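Local coordinates for protein 6-aminohexanoate-cyclic-dimer hydrolase (Arthrobacter sp., PDB 3A2Q) that hydrolyses the cyclic dimer of 6-aminohexanoic acid, a by-product of nylon-6 manufacture, to its linear dimer, at residues 73-78 with 167-172; 84-89 with 117-122; 258-263 with 293-298; 383-388 with 449-454. The protein carries 1 engineered substitution. All blocks are in the same frame, centred on the assembly; numbering follows the deposited sequence.

Interaction 1. Residues 73-78 with 167-172; sequences DLTVVS and HGNDAA. With ACA (6-aminohexanoic acid), chain C.
Leu74 and Asn169 meet where the loop that leaves strand 68-72 folds over strand 165-170, its parallel neighbour in the central sheet of the amidase fold. Leu74 is buried, and its CD2 lies 3.6 Å from Asn169 OD1, the two side chains crossing at about a right angle. Its carbonyl O receives a weak hydrogen bond from Asn169 ND2, bent to 133°, and a second weak one from Val76 N. The latter closes a classic gamma turn with Thr75 at its corner. Threonine there directs its hydroxyl tip to tip at the amide of Asn169; OG1 comes to 3.1 Å from ND2, but the angle is too poor for a hydrogen bond. The other end of that amide is firmly engaged, since OD1 binds NZ of Lys72, a charge-relay residue by similarity, so Asn169 is well placed as a second-shell residue. Val76 then lays CG2 over the face of the His167 ring in a CH-pi contact, 3.7 Å from the ring centroid, with CG1 near NE2. A branched apolar residue suits this flat surface, while His167 NE2 is hydrogen-bonded to Glu212. An alanine in place of His167 would probably open a gap under Val76 CG2 and leave the Glu212 carboxylate without this partner. Beyond the strand, the chain forms what is consistent with the oxyanion hole of the amidase family: Ala171 N and Ala172 N each donate to the 6-aminohexanoic acid O at 2.9 Å.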
loop_
_atom_site.group_PDB
_atom_site.type_symbol
_atom_site.label_atom_id
_atom_site.label_comp_id
_atom_site.label_asym_id
_atom_site.label_seq_id
_atom_site.Cartn_x
_atom_site.Cartn_y
_atom_site.Cartn_z
ATOM N N ASP A 73 8.965 2.538 -6.748
ATOM C CA ASP A 73 10.287 3.152 -6.755
ATOM C C ASP A 73 10.509 3.958 -5.483
ATOM O O ASP A 73 10.766 5.167 -5.521
ATOM C CB ASP A 73 10.474 4.041 -7.994
ATOM C CG ASP A 73 11.884 4.605 -8.095
ATOM O OD1 ASP A 73 12.842 3.871 -7.769
ATOM O OD2 ASP A 73 12.039 5.773 -8.508
ATOM N N LEU A 74 10.405 3.267 -4.351
ATOM C CA LEU A 74 10.588 3.871 -3.039
ATOM C C LEU A 74 10.943 2.779 -2.025
ATOM O O LEU A 74 10.397 1.668 -2.077
ATOM C CB LEU A 74 9.300 4.570 -2.592
ATOM C CG LEU A 74 9.381 5.437 -1.336
ATOM C CD1 LEU A 74 10.213 6.688 -1.616
ATOM C CD2 LEU A 74 7.978 5.833 -0.906
ATOM N N THR A 75 11.862 3.104 -1.120
ATOM C CA THR A 75 12.294 2.191 -0.061
ATOM C C THR A 75 13.117 0.998 -0.546
ATOM O O THR A 75 14.337 0.968 -0.369
ATOM C CB THR A 75 11.078 1.669 0.749
ATOM O OG1 THR A 75 10.267 2.778 1.154
ATOM C CG2 THR A 75 11.544 0.916 2.003
ATOM N N VAL A 76 12.453 0.009 -1.137
ATOM C CA VAL A 76 13.154 -1.167 -1.629
ATOM C C VAL A 76 13.744 -0.815 -2.983
ATOM O O VAL A 76 13.158 -0.035 -3.727
ATOM C CB VAL A 76 12.205 -2.384 -1.782
ATOM C CG1 VAL A 76 11.597 -2.739 -0.439
ATOM C CG2 VAL A 76 11.119 -2.076 -2.792
ATOM N N VAL A 77 14.912 -1.370 -3.291
ATOM C CA VAL A 77 15.561 -1.089 -4.564
ATOM C C VAL A 77 15.986 -2.362 -5.279
ATOM O O VAL A 77 16.056 -3.430 -4.674
ATOM C CB VAL A 77 16.801 -0.184 -4.371
ATOM C CG1 VAL A 77 16.373 1.183 -3.864
ATOM C CG2 VAL A 77 17.773 -0.826 -3.392
ATOM N N SER A 78 16.249 -2.242 -6.578
ATOM C CA SER A 78 16.687 -3.369 -7.394
ATOM C C SER A 78 18.073 -3.039 -7.949
ATOM O O SER A 78 18.308 -1.936 -8.442
ATOM C CB SER A 78 15.694 -3.626 -8.531
ATOM O OG SER A 78 15.445 -2.443 -9.270
ATOM N N HIS A 167 4.257 -4.581 -5.424
ATOM C CA HIS A 167 4.725 -4.151 -4.120
ATOM C C HIS A 167 4.407 -2.674 -3.885
ATOM O O HIS A 167 4.137 -1.919 -4.824
ATOM C CB HIS A 167 6.241 -4.380 -4.018
ATOM C CG HIS A 167 6.934 -3.462 -3.059
ATOM N ND1 HIS A 167 7.227 -2.150 -3.365
ATOM C CD2 HIS A 167 7.365 -3.657 -1.790
ATOM C CE1 HIS A 167 7.809 -1.577 -2.326
ATOM N NE2 HIS A 167 7.904 -2.471 -1.356
ATOM N N GLY A 168 4.446 -2.281 -2.617
ATOM C CA GLY A 168 4.202 -0.910 -2.231
ATOM C C GLY A 168 4.480 -0.821 -0.749
ATOM O O GLY A 168 4.812 -1.829 -0.122
ATOM N N ASN A 169 4.418 0.377 -0.181
ATOM C CA ASN A 169 4.604 0.495 1.258
ATOM C C ASN A 169 3.467 1.326 1.806
ATOM O O ASN A 169 2.749 1.991 1.048
ATOM C CB ASN A 169 5.975 1.051 1.655
ATOM C CG ASN A 169 6.582 1.930 0.602
ATOM O OD1 ASN A 169 6.098 3.031 0.344
ATOM N ND2 ASN A 169 7.664 1.452 -0.015
ATOM N N ASP A 170 3.320 1.306 3.122
ATOM C CA ASP A 170 2.183 1.938 3.767
ATOM C C ASP A 170 2.568 2.539 5.123
ATOM O O ASP A 170 2.873 1.807 6.064
ATOM C CB ASP A 170 1.135 0.819 3.925
ATOM C CG ASP A 170 -0.219 1.308 4.352
ATOM O OD1 ASP A 170 -0.300 2.075 5.330
ATOM O OD2 ASP A 170 -1.215 0.895 3.713
ATOM N N ALA A 171 2.547 3.868 5.217
ATOM C CA ALA A 171 2.888 4.564 6.457
ATOM C C ALA A 171 1.665 5.247 7.068
ATOM O O ALA A 171 1.628 5.514 8.272
ATOM C CB ALA A 171 3.985 5.598 6.199
ATOM N N ALA A 172 0.677 5.544 6.228
ATOM C CA ALA A 172 -0.562 6.174 6.680
ATOM C C ALA A 172 -1.734 5.625 5.864
ATOM O O ALA A 172 -2.854 6.126 5.953
ATOM C CB ALA A 172 -0.474 7.697 6.530
HETATM C C ACA C . 2.279 6.994 2.785
HETATM O O ACA C . 1.939 6.168 3.637
HETATM C C2 ACA C . 1.363 8.147 2.403
HETATM C C3 ACA C . 1.069 9.090 3.566
HETATM C C4 ACA C . 2.161 10.144 3.759
HETATM C C5 ACA C . 2.279 10.551 5.229
HETATM C C6 ACA C . 3.525 11.384 5.512
HETATM N N ACA C . 4.689 10.563 5.847
#

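Interaction 2. Residues 84-89 with 117-122; sequences TSSIKG and KTNTPE
Ser86 reaches across to the backbone of Thr120 and makes the direct hydrogen bond of this contact, OG to O at 2.6 Å. Its chi1 of -75° sets OG beside its own backbone N and anti to the carbonyl carbon, and OG approaches with a tilt of 28° from the carbonyl plane of Thr120. Serine suits the place because Thr120 CG2 lies only 3.6 Å from OG, which leaves little room for a longer chain. The hydroxyl of Thr120 is turned away from Ser86: OG1 donates to a lone pair of Pro121 O. Glu122 runs out fully extended, with CG anti to the backbone N (chi1 -178°). Its methylenes pass Ser86 O, CB at 3.3 Å, and cross Ile87 at about a right angle, with CG 3.9 Å from Ile87 CG1. The contact thereby ties the loop beyond strand 113-118 to the start of helix 88-93, beside the probable active site, where Thr120 touches Lys72 and Pro121 touches Ser150, both charge-relay residues by similarity. At the tip of Glu122, OE1 is bound by Ser344 and by Glu341 N. OE2 takes a hydrogen bond of 2.7 Å from a water that in turn accepts from Lys88 N at 2.9 Å. Ile87 at the N-cap has no side-chain acceptor, and this water carries the link from helix to carboxylate; the nearby helix N-terminus would probably favour the charged form of Glu122.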
loop_
_atom_site.group_PDB
_atom_site.type_symbol
_atom_site.label_atom_id
_atom_site.label_comp_id
_atom_site.label_asym_id
_atom_site.label_seq_id
_atom_site.Cartn_x
_atom_site.Cartn_y
_atom_site.Cartn_z
ATOM N N THR A 84 14.688 6.807 -8.228
ATOM C CA THR A 84 14.427 8.236 -8.070
ATOM C C THR A 84 13.652 8.633 -6.819
ATOM O O THR A 84 13.860 9.724 -6.278
ATOM C CB THR A 84 13.647 8.791 -9.283
ATOM O OG1 THR A 84 12.323 8.241 -9.289
ATOM C CG2 THR A 84 14.346 8.422 -10.589
ATOM N N SER A 85 12.763 7.755 -6.359
ATOM C CA SER A 85 11.935 8.059 -5.196
ATOM C C SER A 85 11.132 9.304 -5.550
ATOM O O SER A 85 10.656 10.029 -4.675
ATOM C CB SER A 85 12.798 8.336 -3.964
ATOM O OG SER A 85 13.435 7.156 -3.516
ATOM N N SER A 86 10.998 9.535 -6.853
ATOM C CA SER A 86 10.282 10.684 -7.396
ATOM C C SER A 86 10.820 12.033 -6.941
ATOM O O SER A 86 10.069 12.994 -6.761
ATOM C CB SER A 86 8.785 10.575 -7.102
ATOM O OG SER A 86 8.201 9.608 -7.960
ATOM N N ILE A 87 12.133 12.092 -6.753
ATOM C CA ILE A 87 12.795 13.333 -6.371
ATOM C C ILE A 87 13.397 13.880 -7.666
ATOM O O ILE A 87 14.173 13.195 -8.330
ATOM C CB ILE A 87 13.928 13.094 -5.351
ATOM C CG1 ILE A 87 13.360 12.459 -4.079
ATOM C CG2 ILE A 87 14.605 14.418 -5.014
ATOM C CD1 ILE A 87 14.408 12.122 -3.028
ATOM N N LYS A 88 13.017 15.100 -8.035
ATOM C CA LYS A 88 13.519 15.713 -9.261
ATOM C C LYS A 88 15.043 15.626 -9.316
ATOM O O LYS A 88 15.608 15.083 -10.264
ATOM C CB LYS A 88 13.072 17.176 -9.332
ATOM C CG LYS A 88 13.445 17.894 -10.619
ATOM C CD LYS A 88 12.887 19.312 -10.627
ATOM C CE LYS A 88 13.260 20.059 -11.899
ATOM N NZ LYS A 88 14.732 20.239 -12.029
ATOM N N GLY A 89 15.698 16.148 -8.284
ATOM C CA GLY A 89 17.149 16.120 -8.230
ATOM C C GLY A 89 17.755 14.737 -8.390
ATOM O O GLY A 89 18.891 14.606 -8.843
ATOM N N LYS A 117 9.277 -0.602 -12.397
ATOM C CA LYS A 117 8.951 0.160 -11.197
ATOM C C LYS A 117 7.735 1.063 -11.396
ATOM O O LYS A 117 7.489 1.555 -12.499
ATOM C CB LYS A 117 10.145 1.008 -10.768
ATOM C CG LYS A 117 11.367 0.213 -10.348
ATOM C CD LYS A 117 12.381 1.150 -9.733
ATOM C CE LYS A 117 13.511 0.416 -9.048
ATOM N NZ LYS A 117 14.304 1.389 -8.243
ATOM N N THR A 118 6.989 1.289 -10.317
ATOM C CA THR A 118 5.785 2.113 -10.370
ATOM C C THR A 118 5.928 3.497 -9.752
ATOM O O THR A 118 6.732 3.716 -8.844
ATOM C CB THR A 118 4.623 1.402 -9.688
ATOM O OG1 THR A 118 5.032 0.993 -8.376
ATOM C CG2 THR A 118 4.203 0.190 -10.500
ATOM N N ASN A 119 5.103 4.421 -10.234
ATOM C CA ASN A 119 5.125 5.805 -9.783
ATOM C C ASN A 119 4.647 6.026 -8.348
ATOM O O ASN A 119 3.851 5.253 -7.815
ATOM C CB ASN A 119 4.312 6.665 -10.759
ATOM C CG ASN A 119 4.605 8.145 -10.618
ATOM O OD1 ASN A 119 5.699 8.540 -10.207
ATOM N ND2 ASN A 119 3.634 8.976 -10.983
ATOM N N THR A 120 5.149 7.097 -7.739
ATOM C CA THR A 120 4.827 7.475 -6.367
ATOM C C THR A 120 5.026 8.978 -6.177
ATOM O O THR A 120 5.775 9.611 -6.926
ATOM C CB THR A 120 5.778 6.768 -5.364
ATOM O OG1 THR A 120 5.642 7.356 -4.063
ATOM C CG2 THR A 120 7.232 6.931 -5.815
ATOM N N PRO A 121 4.335 9.579 -5.194
ATOM C CA PRO A 121 4.557 11.014 -5.008
ATOM C C PRO A 121 5.972 11.091 -4.431
ATOM O O PRO A 121 6.492 10.083 -3.946
ATOM C CB PRO A 121 3.477 11.414 -4.000
ATOM C CG PRO A 121 3.185 10.125 -3.267
ATOM C CD PRO A 121 3.215 9.103 -4.364
ATOM N N GLU A 122 6.605 12.256 -4.490
ATOM C CA GLU A 122 7.970 12.388 -3.988
ATOM C C GLU A 122 8.192 11.855 -2.571
ATOM O O GLU A 122 7.597 12.346 -1.609
ATOM C CB GLU A 122 8.421 13.845 -4.043
ATOM C CG GLU A 122 9.854 14.025 -3.578
ATOM C CD GLU A 122 10.346 15.442 -3.732
ATOM O OE1 GLU A 122 9.844 16.329 -3.009
ATOM O OE2 GLU A 122 11.231 15.663 -4.583
HETATM O O HOH W 1 10.924 16.788 -6.977
#

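Interaction 3. Residues 258-263 with 293-298; sequences LRVGVL and HDVNDA
Strands 259-262 and 294-297 run parallel through Arg259 beside Asp294 and Val260 beside Val295, their axes 4.6 Å apart and turned by 29°. Together with helix 275-290 they form a beta-alpha-beta unit, and 294-297 is the outermost strand of the sheet within the chain. Val260 is held through both its backbone N and its O: N donates to Asp294 O at 2.9 Å and O accepts from Asn296 N at 2.8 Å. Gly261 follows because a CB there would fall about 2.6 Å from Ala298 O. Val260, Val262 and Val295 project to one face, and the last two pack on Ala285 of the helix. On the other face Arg259 bends at chi2 and chi3 to lie beside Asp294, giving a salt bridge of 2.7 Å from NH1 to OD2, met on the syn side with the two planes 45° apart. Trp381 adds a cation-pi contact to Arg259. Asn296 ND2 gives a weak bond to Asp294 OD1, steadying the carboxylate. His293, just before its strand, fits between two polar partners, with NE2 bound to Gln469. A leucine in its place would probably leave Leu258 N without an acceptor and Gln469 without its mate. In the deposited chain Leu258 N lies in the imidazole plane and points a nearly straight hydrogen bond, 171° at the hydrogen, at His293 ND1, 3.1 Å away.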
loop_
_atom_site.group_PDB
_atom_site.type_symbol
_atom_site.label_atom_id
_atom_site.label_comp_id
_atom_site.label_asym_id
_atom_site.label_seq_id
_atom_site.Cartn_x
_atom_site.Cartn_y
_atom_site.Cartn_z
ATOM N N LEU A 258 -16.820 -15.141 14.598
ATOM C CA LEU A 258 -15.975 -14.153 15.263
ATOM C C LEU A 258 -16.759 -12.931 15.724
ATOM O O LEU A 258 -17.822 -12.628 15.190
ATOM C CB LEU A 258 -14.865 -13.710 14.309
ATOM C CG LEU A 258 -13.975 -14.805 13.722
ATOM C CD1 LEU A 258 -12.993 -14.189 12.737
ATOM C CD2 LEU A 258 -13.229 -15.515 14.841
ATOM N N ARG A 259 -16.229 -12.235 16.727
ATOM C CA ARG A 259 -16.855 -11.023 17.234
ATOM C C ARG A 259 -16.417 -9.919 16.279
ATOM O O ARG A 259 -15.235 -9.571 16.221
ATOM C CB ARG A 259 -16.369 -10.702 18.654
ATOM C CG ARG A 259 -17.082 -11.467 19.752
ATOM C CD ARG A 259 -18.474 -10.889 20.042
ATOM N NE ARG A 259 -18.429 -9.681 20.872
ATOM C CZ ARG A 259 -19.504 -9.038 21.325
ATOM N NH1 ARG A 259 -20.722 -9.479 21.029
ATOM N NH2 ARG A 259 -19.361 -7.958 22.083
ATOM N N VAL A 260 -17.370 -9.380 15.533
ATOM C CA VAL A 260 -17.079 -8.339 14.558
ATOM C C VAL A 260 -17.739 -7.018 14.902
ATOM O O VAL A 260 -18.925 -6.974 15.219
ATOM C CB VAL A 260 -17.557 -8.761 13.151
ATOM C CG1 VAL A 260 -17.208 -7.677 12.130
ATOM C CG2 VAL A 260 -16.932 -10.088 12.765
ATOM N N GLY A 261 -16.960 -5.944 14.837
ATOM C CA GLY A 261 -17.493 -4.622 15.100
ATOM C C GLY A 261 -17.451 -3.866 13.782
ATOM O O GLY A 261 -16.481 -3.982 13.035
ATOM N N VAL A 262 -18.498 -3.110 13.475
ATOM C CA VAL A 262 -18.530 -2.358 12.229
ATOM C C VAL A 262 -18.650 -0.870 12.523
ATOM O O VAL A 262 -19.381 -0.454 13.425
ATOM C CB VAL A 262 -19.700 -2.821 11.314
ATOM C CG1 VAL A 262 -21.016 -2.726 12.051
ATOM C CG2 VAL A 262 -19.742 -1.973 10.048
ATOM N N LEU A 263 -17.897 -0.075 11.772
ATOM C CA LEU A 263 -17.888 1.371 11.931
ATOM C C LEU A 263 -18.402 2.022 10.652
ATOM O O LEU A 263 -17.819 1.836 9.578
ATOM C CB LEU A 263 -16.461 1.849 12.214
ATOM C CG LEU A 263 -16.233 3.364 12.310
ATOM C CD1 LEU A 263 -17.042 3.939 13.469
ATOM C CD2 LEU A 263 -14.742 3.648 12.513
ATOM N N HIS A 293 -21.236 -14.796 11.597
ATOM C CA HIS A 293 -20.441 -14.061 12.571
ATOM C C HIS A 293 -21.324 -13.228 13.490
ATOM O O HIS A 293 -22.487 -12.959 13.180
ATOM C CB HIS A 293 -19.433 -13.155 11.858
ATOM C CG HIS A 293 -18.415 -13.905 11.058
ATOM N ND1 HIS A 293 -17.384 -14.610 11.637
ATOM C CD2 HIS A 293 -18.286 -14.080 9.722
ATOM C CE1 HIS A 293 -16.662 -15.187 10.694
ATOM N NE2 HIS A 293 -17.188 -14.881 9.522
ATOM N N ASP A 294 -20.770 -12.835 14.632
ATOM C CA ASP A 294 -21.499 -12.017 15.587
ATOM C C ASP A 294 -21.149 -10.567 15.269
ATOM O O ASP A 294 -20.221 -9.995 15.846
ATOM C CB ASP A 294 -21.084 -12.381 17.014
ATOM C CG ASP A 294 -21.781 -11.540 18.061
ATOM O OD1 ASP A 294 -22.858 -10.977 17.769
ATOM O OD2 ASP A 294 -21.252 -11.452 19.189
ATOM N N VAL A 295 -21.903 -9.987 14.339
ATOM C CA VAL A 295 -21.673 -8.618 13.890
ATOM C C VAL A 295 -22.447 -7.575 14.695
ATOM O O VAL A 295 -23.654 -7.695 14.889
ATOM C CB VAL A 295 -22.029 -8.490 12.399
ATOM C CG1 VAL A 295 -21.644 -7.108 11.883
ATOM C CG2 VAL A 295 -21.314 -9.574 11.614
ATOM N N ASN A 296 -21.740 -6.542 15.140
ATOM C CA ASN A 296 -22.333 -5.487 15.953
ATOM C C ASN A 296 -21.765 -4.119 15.601
ATOM O O ASN A 296 -20.660 -4.018 15.077
ATOM C CB ASN A 296 -22.033 -5.752 17.430
ATOM C CG ASN A 296 -22.521 -7.103 17.892
ATOM O OD1 ASN A 296 -23.712 -7.299 18.114
ATOM N ND2 ASN A 296 -21.598 -8.054 18.029
ATOM N N ASP A 297 -22.522 -3.066 15.892
ATOM C CA ASP A 297 -22.030 -1.719 15.642
ATOM C C ASP A 297 -21.146 -1.384 16.839
ATOM O O ASP A 297 -21.633 -1.075 17.929
ATOM C CB ASP A 297 -23.179 -0.714 15.529
ATOM C CG ASP A 297 -23.932 -0.837 14.219
ATOM O OD1 ASP A 297 -23.463 -1.579 13.335
ATOM O OD2 ASP A 297 -24.986 -0.186 14.068
ATOM N N ALA A 298 -19.837 -1.474 16.634
ATOM C CA ALA A 298 -18.888 -1.201 17.697
ATOM C C ALA A 298 -17.526 -0.908 17.096
ATOM O O ALA A 298 -17.227 -1.321 15.978
ATOM C CB ALA A 298 -18.797 -2.396 18.631
#

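Interaction 4. Residues 383-388 with 449-454; sequences LLILPT and IGVQIV
Leu386 and Gln452 lie side by side, their side chains pointing the same way from a hydrogen-bonded antiparallel pair. Leu386 N donates to Gln452 O at 3.0 Å and Gln452 N to Leu386 O at 2.7 Å. The leucine takes the crowded position, CG between the backbone N and the carbonyl carbon (chi1 70°), and CD2 rests 3.7 Å from Gln452 NE2 and 4.0 Å from Val454 CG2. Leu384 and Val454 form the next hydrogen-bonded pair. Between them Ile385 and Ile453, a non-hydrogen-bonded pair, send their branched chains out together on the other face, where Ile385 CG2 also meets Val451 CG1 at 3.9 Å. At the far end Thr388 N approaches Gly450 O at 3.1 Å from well above the carbonyl plane, 54° out of it. Glycine suits position 450, since a CB would press on Thr388 OG1. The strands belong to the mixed sheet of the amidase fold, and here its direction changes: strand 383-387 is antiparallel to 448-455 but parallel to 259-262 on its other side. On the face of Ile385 and Ile453 branched apolar side chains pack against helices: Ile385 and Val451 meet helix 275-290, Ile453 meets helix 460-473. On the face of Leu386, Gln452, extended beyond CG, has OE1 bound by Arg176 and NE2 donating to Phe424 O, which fixes the turn of its amide. Past the strand end, Thr388 OG1 is hydrogen-bonded to Ser437. Pro387 O, buried nearby, has no hydrogen-bonding partner in the model.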
loop_
_atom_site.group_PDB
_atom_site.type_symbol
_atom_site.label_atom_id
_atom_site.label_comp_id
_atom_site.label_asym_id
_atom_site.label_seq_id
_atom_site.Cartn_x
_atom_site.Cartn_y
_atom_site.Cartn_z
ATOM N N LEU A 383 -12.439 -8.683 14.882
ATOM C CA LEU A 383 -12.275 -7.876 13.671
ATOM C C LEU A 383 -13.072 -6.586 13.667
ATOM O O LEU A 383 -14.156 -6.502 14.252
ATOM C CB LEU A 383 -12.719 -8.675 12.445
ATOM C CG LEU A 383 -12.065 -10.005 12.069
ATOM C CD1 LEU A 383 -12.886 -10.671 10.971
ATOM C CD2 LEU A 383 -10.652 -9.770 11.599
ATOM N N LEU A 384 -12.527 -5.589 12.976
ATOM C CA LEU A 384 -13.193 -4.304 12.813
ATOM C C LEU A 384 -13.404 -4.171 11.311
ATOM O O LEU A 384 -12.490 -4.438 10.531
ATOM C CB LEU A 384 -12.309 -3.145 13.298
ATOM C CG LEU A 384 -12.911 -1.752 13.054
ATOM C CD1 LEU A 384 -14.089 -1.533 13.995
ATOM C CD2 LEU A 384 -11.862 -0.667 13.279
ATOM N N ILE A 385 -14.618 -3.802 10.914
ATOM C CA ILE A 385 -14.956 -3.597 9.514
ATOM C C ILE A 385 -15.255 -2.108 9.375
ATOM O O ILE A 385 -16.049 -1.555 10.137
ATOM C CB ILE A 385 -16.239 -4.365 9.093
ATOM C CG1 ILE A 385 -16.180 -5.813 9.574
ATOM C CG2 ILE A 385 -16.393 -4.321 7.575
ATOM C CD1 ILE A 385 -15.003 -6.587 9.055
ATOM N N LEU A 386 -14.610 -1.455 8.415
ATOM C CA LEU A 386 -14.845 -0.038 8.191
ATOM C C LEU A 386 -14.405 0.318 6.779
ATOM O O LEU A 386 -13.640 -0.419 6.160
ATOM C CB LEU A 386 -14.067 0.807 9.206
ATOM C CG LEU A 386 -12.537 0.875 9.087
ATOM C CD1 LEU A 386 -12.015 1.937 10.044
ATOM C CD2 LEU A 386 -11.909 -0.477 9.395
ATOM N N PRO A 387 -14.910 1.441 6.236
ATOM C CA PRO A 387 -14.512 1.832 4.878
ATOM C C PRO A 387 -13.005 2.057 4.847
ATOM O O PRO A 387 -12.427 2.455 5.853
ATOM C CB PRO A 387 -15.286 3.135 4.648
ATOM C CG PRO A 387 -16.470 3.010 5.563
ATOM C CD PRO A 387 -15.897 2.375 6.800
ATOM N N THR A 388 -12.359 1.798 3.714
ATOM C CA THR A 388 -10.922 2.022 3.642
ATOM C C THR A 388 -10.681 3.532 3.584
ATOM O O THR A 388 -9.827 4.052 4.300
ATOM C CB THR A 388 -10.299 1.347 2.411
ATOM O OG1 THR A 388 -10.597 -0.051 2.437
ATOM C CG2 THR A 388 -8.777 1.519 2.418
ATOM N N ILE A 449 -14.754 1.467 -4.392
ATOM C CA ILE A 449 -14.818 1.823 -2.972
ATOM C C ILE A 449 -14.345 0.589 -2.203
ATOM O O ILE A 449 -14.946 -0.478 -2.298
ATOM C CB ILE A 449 -16.268 2.169 -2.519
ATOM C CG1 ILE A 449 -16.725 3.472 -3.172
ATOM C CG2 ILE A 449 -16.339 2.281 -0.997
ATOM C CD1 ILE A 449 -18.136 3.906 -2.771
ATOM N N GLY A 450 -13.262 0.731 -1.448
ATOM C CA GLY A 450 -12.767 -0.405 -0.693
ATOM C C GLY A 450 -13.374 -0.553 0.691
ATOM O O GLY A 450 -13.828 0.420 1.300
ATOM N N VAL A 451 -13.412 -1.792 1.174
ATOM C CA VAL A 451 -13.906 -2.082 2.514
ATOM C C VAL A 451 -12.686 -2.613 3.271
ATOM O O VAL A 451 -11.972 -3.497 2.779
ATOM C CB VAL A 451 -15.036 -3.135 2.491
ATOM C CG1 VAL A 451 -15.431 -3.503 3.912
ATOM C CG2 VAL A 451 -16.246 -2.567 1.753
ATOM N N GLN A 452 -12.440 -2.052 4.450
ATOM C CA GLN A 452 -11.276 -2.422 5.248
ATOM C C GLN A 452 -11.610 -3.366 6.398
ATOM O O GLN A 452 -12.636 -3.216 7.064
ATOM C CB GLN A 452 -10.604 -1.154 5.805
ATOM C CG GLN A 452 -9.218 -1.396 6.414
ATOM C CD GLN A 452 -8.526 -0.133 6.923
ATOM O OE1 GLN A 452 -7.317 -0.135 7.147
ATOM N NE2 GLN A 452 -9.292 0.941 7.119
ATOM N N ILE A 453 -10.730 -4.334 6.623
ATOM C CA ILE A 453 -10.901 -5.291 7.708
ATOM C C ILE A 453 -9.596 -5.254 8.502
ATOM O O ILE A 453 -8.515 -5.305 7.917
ATOM C CB ILE A 453 -11.104 -6.732 7.182
ATOM C CG1 ILE A 453 -12.086 -6.740 6.010
ATOM C CG2 ILE A 453 -11.616 -7.617 8.305
ATOM C CD1 ILE A 453 -13.438 -6.188 6.335
ATOM N N VAL A 454 -9.705 -5.161 9.824
ATOM C CA VAL A 454 -8.536 -5.103 10.698
ATOM C C VAL A 454 -8.603 -6.212 11.751
ATOM O O VAL A 454 -9.602 -6.335 12.453
ATOM C CB VAL A 454 -8.473 -3.757 11.455
ATOM C CG1 VAL A 454 -7.155 -3.653 12.217
ATOM C CG2 VAL A 454 -8.641 -2.590 10.478
#

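In the fold
The four contacts fall into two touching pairs along one sheet. Interaction 2 is nested within the chain loop closed by interaction 1, and Asp73 joins them: OD1 makes a salt bridge of 2.9 Å with Lys117 NZ. Interactions 3 and 4 meet where strands 259-262 and 383-387 run side by side, Gly261 O and Ile385 N being 2.8 Å apart. The pairs do not touch: interactions 1 and 4 come within about 7 Å at their nearest atoms, while the centres of interactions 2 and 3 are about 40 Å apart. Interaction 1 holds part of the ligand pocket, whereas the side chain of Thr388 is about 11 Å from that of Ala174, the engineered residue at the likely acyl-ester position. Arg176 links interactions 1 and 4, pairing with both Asp170 and Gln452.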